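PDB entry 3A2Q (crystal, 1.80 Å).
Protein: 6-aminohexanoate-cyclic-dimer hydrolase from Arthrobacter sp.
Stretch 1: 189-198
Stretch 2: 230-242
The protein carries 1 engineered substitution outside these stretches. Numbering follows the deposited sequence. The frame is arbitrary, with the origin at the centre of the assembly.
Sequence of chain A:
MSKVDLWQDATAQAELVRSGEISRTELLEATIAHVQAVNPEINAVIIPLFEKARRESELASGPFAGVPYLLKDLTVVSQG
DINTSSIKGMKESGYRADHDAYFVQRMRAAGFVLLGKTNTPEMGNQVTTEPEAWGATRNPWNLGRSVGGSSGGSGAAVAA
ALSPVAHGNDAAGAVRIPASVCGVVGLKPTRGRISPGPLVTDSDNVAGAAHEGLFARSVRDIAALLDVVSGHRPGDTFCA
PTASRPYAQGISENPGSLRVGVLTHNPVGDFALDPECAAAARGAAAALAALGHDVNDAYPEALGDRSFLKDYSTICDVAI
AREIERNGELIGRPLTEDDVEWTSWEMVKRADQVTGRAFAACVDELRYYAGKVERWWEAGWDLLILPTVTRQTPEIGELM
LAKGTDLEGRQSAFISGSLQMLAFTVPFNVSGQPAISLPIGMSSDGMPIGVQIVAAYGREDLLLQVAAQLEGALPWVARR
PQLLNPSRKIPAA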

# COMPACT_ATOMS: atom_id res chain seq x y z
N PRO A 189 -3.91 -7.19 1.73
CA PRO A 189 -4.65 -8.43 1.98
C PRO A 189 -3.77 -9.55 2.51
O PRO A 189 -2.58 -9.37 2.75
CB PRO A 189 -5.24 -8.77 0.61
CG PRO A 189 -4.25 -8.18 -0.34
CD PRO A 189 -3.86 -6.87 0.30
N THR A 190 -4.40 -10.70 2.72
CA THR A 190 -3.69 -11.88 3.19
C THR A 190 -2.65 -12.24 2.14
O THR A 190 -2.88 -12.05 0.95
CB THR A 190 -4.67 -13.06 3.31
OG1 THR A 190 -5.65 -12.76 4.31
CG2 THR A 190 -3.93 -14.35 3.66
N ARG A 191 -1.51 -12.75 2.58
CA ARG A 191 -0.46 -13.15 1.66
C ARG A 191 -1.05 -14.16 0.67
O ARG A 191 -1.76 -15.08 1.07
CB ARG A 191 0.70 -13.80 2.43
CG ARG A 191 1.76 -14.47 1.57
CD ARG A 191 2.83 -15.11 2.45
NE ARG A 191 3.62 -14.10 3.15
CZ ARG A 191 4.06 -14.22 4.40
NH1 ARG A 191 3.78 -15.30 5.11
NH2 ARG A 191 4.79 -13.25 4.93
N GLY A 192 -0.78 -13.97 -0.62
CA GLY A 192 -1.29 -14.88 -1.62
C GLY A 192 -2.70 -14.61 -2.10
O GLY A 192 -3.28 -15.42 -2.82
N ARG A 193 -3.27 -13.47 -1.70
CA ARG A 193 -4.62 -13.12 -2.12
C ARG A 193 -4.60 -12.56 -3.54
O ARG A 193 -5.40 -12.97 -4.39
CB ARG A 193 -5.23 -12.07 -1.18
CG ARG A 193 -6.66 -11.65 -1.54
CD ARG A 193 -7.66 -12.78 -1.31
NE ARG A 193 -7.78 -13.12 0.11
CZ ARG A 193 -8.28 -14.27 0.56
NH1 ARG A 193 -8.73 -15.18 -0.30
NH2 ARG A 193 -8.34 -14.51 1.86
N ILE A 194 -3.70 -11.61 -3.79
CA ILE A 194 -3.60 -10.96 -5.09
C ILE A 194 -2.32 -11.34 -5.82
O ILE A 194 -1.22 -11.17 -5.29
CB ILE A 194 -3.62 -9.42 -4.95
CG1 ILE A 194 -4.88 -8.99 -4.20
CG2 ILE A 194 -3.55 -8.77 -6.34
CD1 ILE A 194 -5.02 -7.47 -4.03
N SER A 195 -2.45 -11.84 -7.05
CA SER A 195 -1.28 -12.24 -7.81
C SER A 195 -0.46 -11.06 -8.35
O SER A 195 -1.02 -10.12 -8.90
CB SER A 195 -1.68 -13.11 -9.00
OG SER A 195 -0.55 -13.42 -9.78
N PRO A 196 0.87 -11.12 -8.19
CA PRO A 196 1.80 -10.08 -8.66
C PRO A 196 2.45 -10.57 -9.96
O PRO A 196 3.35 -9.92 -10.49
CB PRO A 196 2.82 -10.01 -7.54
CG PRO A 196 2.97 -11.46 -7.19
CD PRO A 196 1.54 -12.00 -7.21
N GLY A 197 1.99 -11.72 -10.45
CA GLY A 197 2.54 -12.31 -11.66
C GLY A 197 2.03 -11.73 -12.97
O GLY A 197 1.26 -10.76 -12.97
N PRO A 198 2.41 -12.33 -14.11
CA PRO A 198 3.26 -13.51 -14.28
C PRO A 198 4.74 -13.37 -13.88
O PRO A 198 5.44 -14.37 -13.72
CB PRO A 198 3.11 -13.85 -15.76
CG PRO A 198 2.83 -12.52 -16.38
CD PRO A 198 1.87 -11.88 -15.41
N SER A 230 -8.43 -10.91 -6.99
CA SER A 230 -7.98 -12.03 -6.17
C SER A 230 -8.00 -13.39 -6.87
O SER A 230 -8.56 -13.55 -7.96
CB SER A 230 -8.81 -12.10 -4.89
OG SER A 230 -8.64 -10.93 -4.11
N GLY A 231 -7.36 -14.38 -6.25
CA GLY A 231 -7.34 -15.72 -6.81
C GLY A 231 -5.98 -16.23 -7.24
O GLY A 231 -5.10 -15.46 -7.64
N HIS A 232 -5.79 -17.55 -7.16
CA HIS A 232 -4.53 -18.18 -7.55
C HIS A 232 -4.31 -18.17 -9.06
O HIS A 232 -5.19 -18.59 -9.82
CB HIS A 232 -4.48 -19.62 -7.05
CG HIS A 232 -3.21 -20.34 -7.40
ND1 HIS A 232 -2.01 -20.07 -6.78
CD2 HIS A 232 -2.94 -21.27 -8.35
CE1 HIS A 232 -1.06 -20.80 -7.33
NE2 HIS A 232 -1.60 -21.54 -8.28
N ARG A 233 -3.13 -17.72 -9.48
CA ARG A 233 -2.78 -17.70 -10.90
C ARG A 233 -1.56 -18.59 -11.08
O ARG A 233 -0.84 -18.87 -10.11
CB ARG A 233 -2.45 -16.27 -11.38
CG ARG A 233 -3.54 -15.22 -11.14
CD ARG A 233 -4.91 -15.64 -11.65
NE ARG A 233 -4.97 -15.87 -13.09
CZ ARG A 233 -5.08 -14.92 -14.01
NH1 ARG A 233 -5.15 -13.64 -13.65
NH2 ARG A 233 -5.13 -15.24 -15.30
N PRO A 234 -1.30 -19.05 -12.31
CA PRO A 234 -0.15 -19.92 -12.57
C PRO A 234 1.18 -19.37 -12.07
O PRO A 234 1.57 -18.25 -12.41
CB PRO A 234 -0.18 -20.08 -14.09
CG PRO A 234 -1.62 -19.92 -14.43
CD PRO A 234 -2.06 -18.78 -13.55
N GLY A 235 1.87 -20.16 -11.26
CA GLY A 235 3.16 -19.73 -10.74
C GLY A 235 3.13 -19.01 -9.41
O GLY A 235 4.17 -18.90 -8.75
N ASP A 236 1.97 -18.50 -9.00
CA ASP A 236 1.87 -17.80 -7.72
C ASP A 236 2.46 -18.68 -6.63
O ASP A 236 2.09 -19.83 -6.47
CB ASP A 236 0.42 -17.47 -7.37
CG ASP A 236 -0.11 -16.29 -8.14
OD1 ASP A 236 0.69 -15.58 -8.78
OD2 ASP A 236 -1.34 -16.07 -8.08
N THR A 237 3.38 -18.11 -5.86
CA THR A 237 4.02 -18.86 -4.79
C THR A 237 3.10 -19.09 -3.61
O THR A 237 3.00 -20.19 -3.08
CB THR A 237 5.26 -18.12 -4.27
OG1 THR A 237 6.21 -17.96 -5.33
CG2 THR A 237 5.90 -18.90 -3.12
N PHE A 238 2.43 -18.02 -3.20
CA PHE A 238 1.55 -18.08 -2.05
C PHE A 238 0.08 -18.11 -2.44
O PHE A 238 -0.29 -17.74 -3.56
CB PHE A 238 1.87 -16.89 -1.15
CG PHE A 238 3.32 -16.82 -0.76
CD1 PHE A 238 3.83 -17.65 0.23
CD2 PHE A 238 4.20 -15.99 -1.45
CE1 PHE A 238 5.18 -17.65 0.54
CE2 PHE A 238 5.56 -15.98 -1.15
CZ PHE A 238 6.05 -16.81 -0.16
N CYS A 239 -0.76 -18.57 -1.52
CA CYS A 239 -2.18 -18.65 -1.77
C CYS A 239 -2.90 -18.38 -0.45
O CYS A 239 -2.38 -18.68 0.63
CB CYS A 239 -2.54 -20.04 -2.30
SG CYS A 239 -4.16 -20.16 -3.08
N ALA A 240 -4.09 -17.79 -0.53
CA ALA A 240 -4.85 -17.48 0.68
C ALA A 240 -6.12 -18.33 0.72
O ALA A 240 -6.57 -18.82 -0.31
CB ALA A 240 -5.22 -16.00 0.69
N PRO A 241 -6.68 -18.54 1.93
CA PRO A 241 -7.90 -19.33 2.12
C PRO A 241 -9.04 -18.71 1.30
O PRO A 241 -9.16 -17.49 1.23
CB PRO A 241 -8.15 -19.23 3.62
CG PRO A 241 -6.76 -19.06 4.18
CD PRO A 241 -6.14 -18.10 3.22
N THR A 242 -9.87 -19.55 0.70
CA THR A 242 -10.98 -19.11 -0.13
C THR A 242 -12.21 -18.67 0.67
O THR A 242 -12.59 -19.33 1.64
CB THR A 242 -11.42 -20.23 -1.09
OG1 THR A 242 -10.29 -20.70 -1.82
CG2 THR A 242 -12.48 -19.73 -2.06
O HOH W 1 -4.81 -12.83 -8.36

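Two irregular segments of one chain can be joined by a few well-placed polar bonds set among close backbone and aliphatic packing, and this pair, which buries 644 Å² in total, is a compact example. R193 contributes from both its ends. Its carbonyl O accepts a hydrogen bond from G231 N at 3.0 Å, while its side chain, whose CA-to-CB bond points away, curls back through p rotamers at chi2 and chi3 so that NH1 reaches P241 O at 2.8 Å; a weaker bond runs from NH2 to the same P241 O at 3.2 Å. The carbonyl lies near the guanidinium plane, where the N-H groups point, leaving a face free for A240 CB, 3.5 Å from R193 CZ.

A second polar anchor pairs S195 OG, as donor, with D236 OD1 at 2.7 Å. Each partner is steadied within its own stretch: G197 N donates to S195 OG (3.1 Å), and R233 N to D236 OD2 (2.8 Å). A water extends this side, bridging S195 N and G231 O.

Between these anchors, G192 permits close approach: its CA lies 3.6 Å from F238 O, and a CB would clash with C239 N. R191 lays its aliphatic portion over the F238 ring face, CD standing 3.9 Å from the centroid of CG, CD1, CD2, CE1, CE2 and CZ.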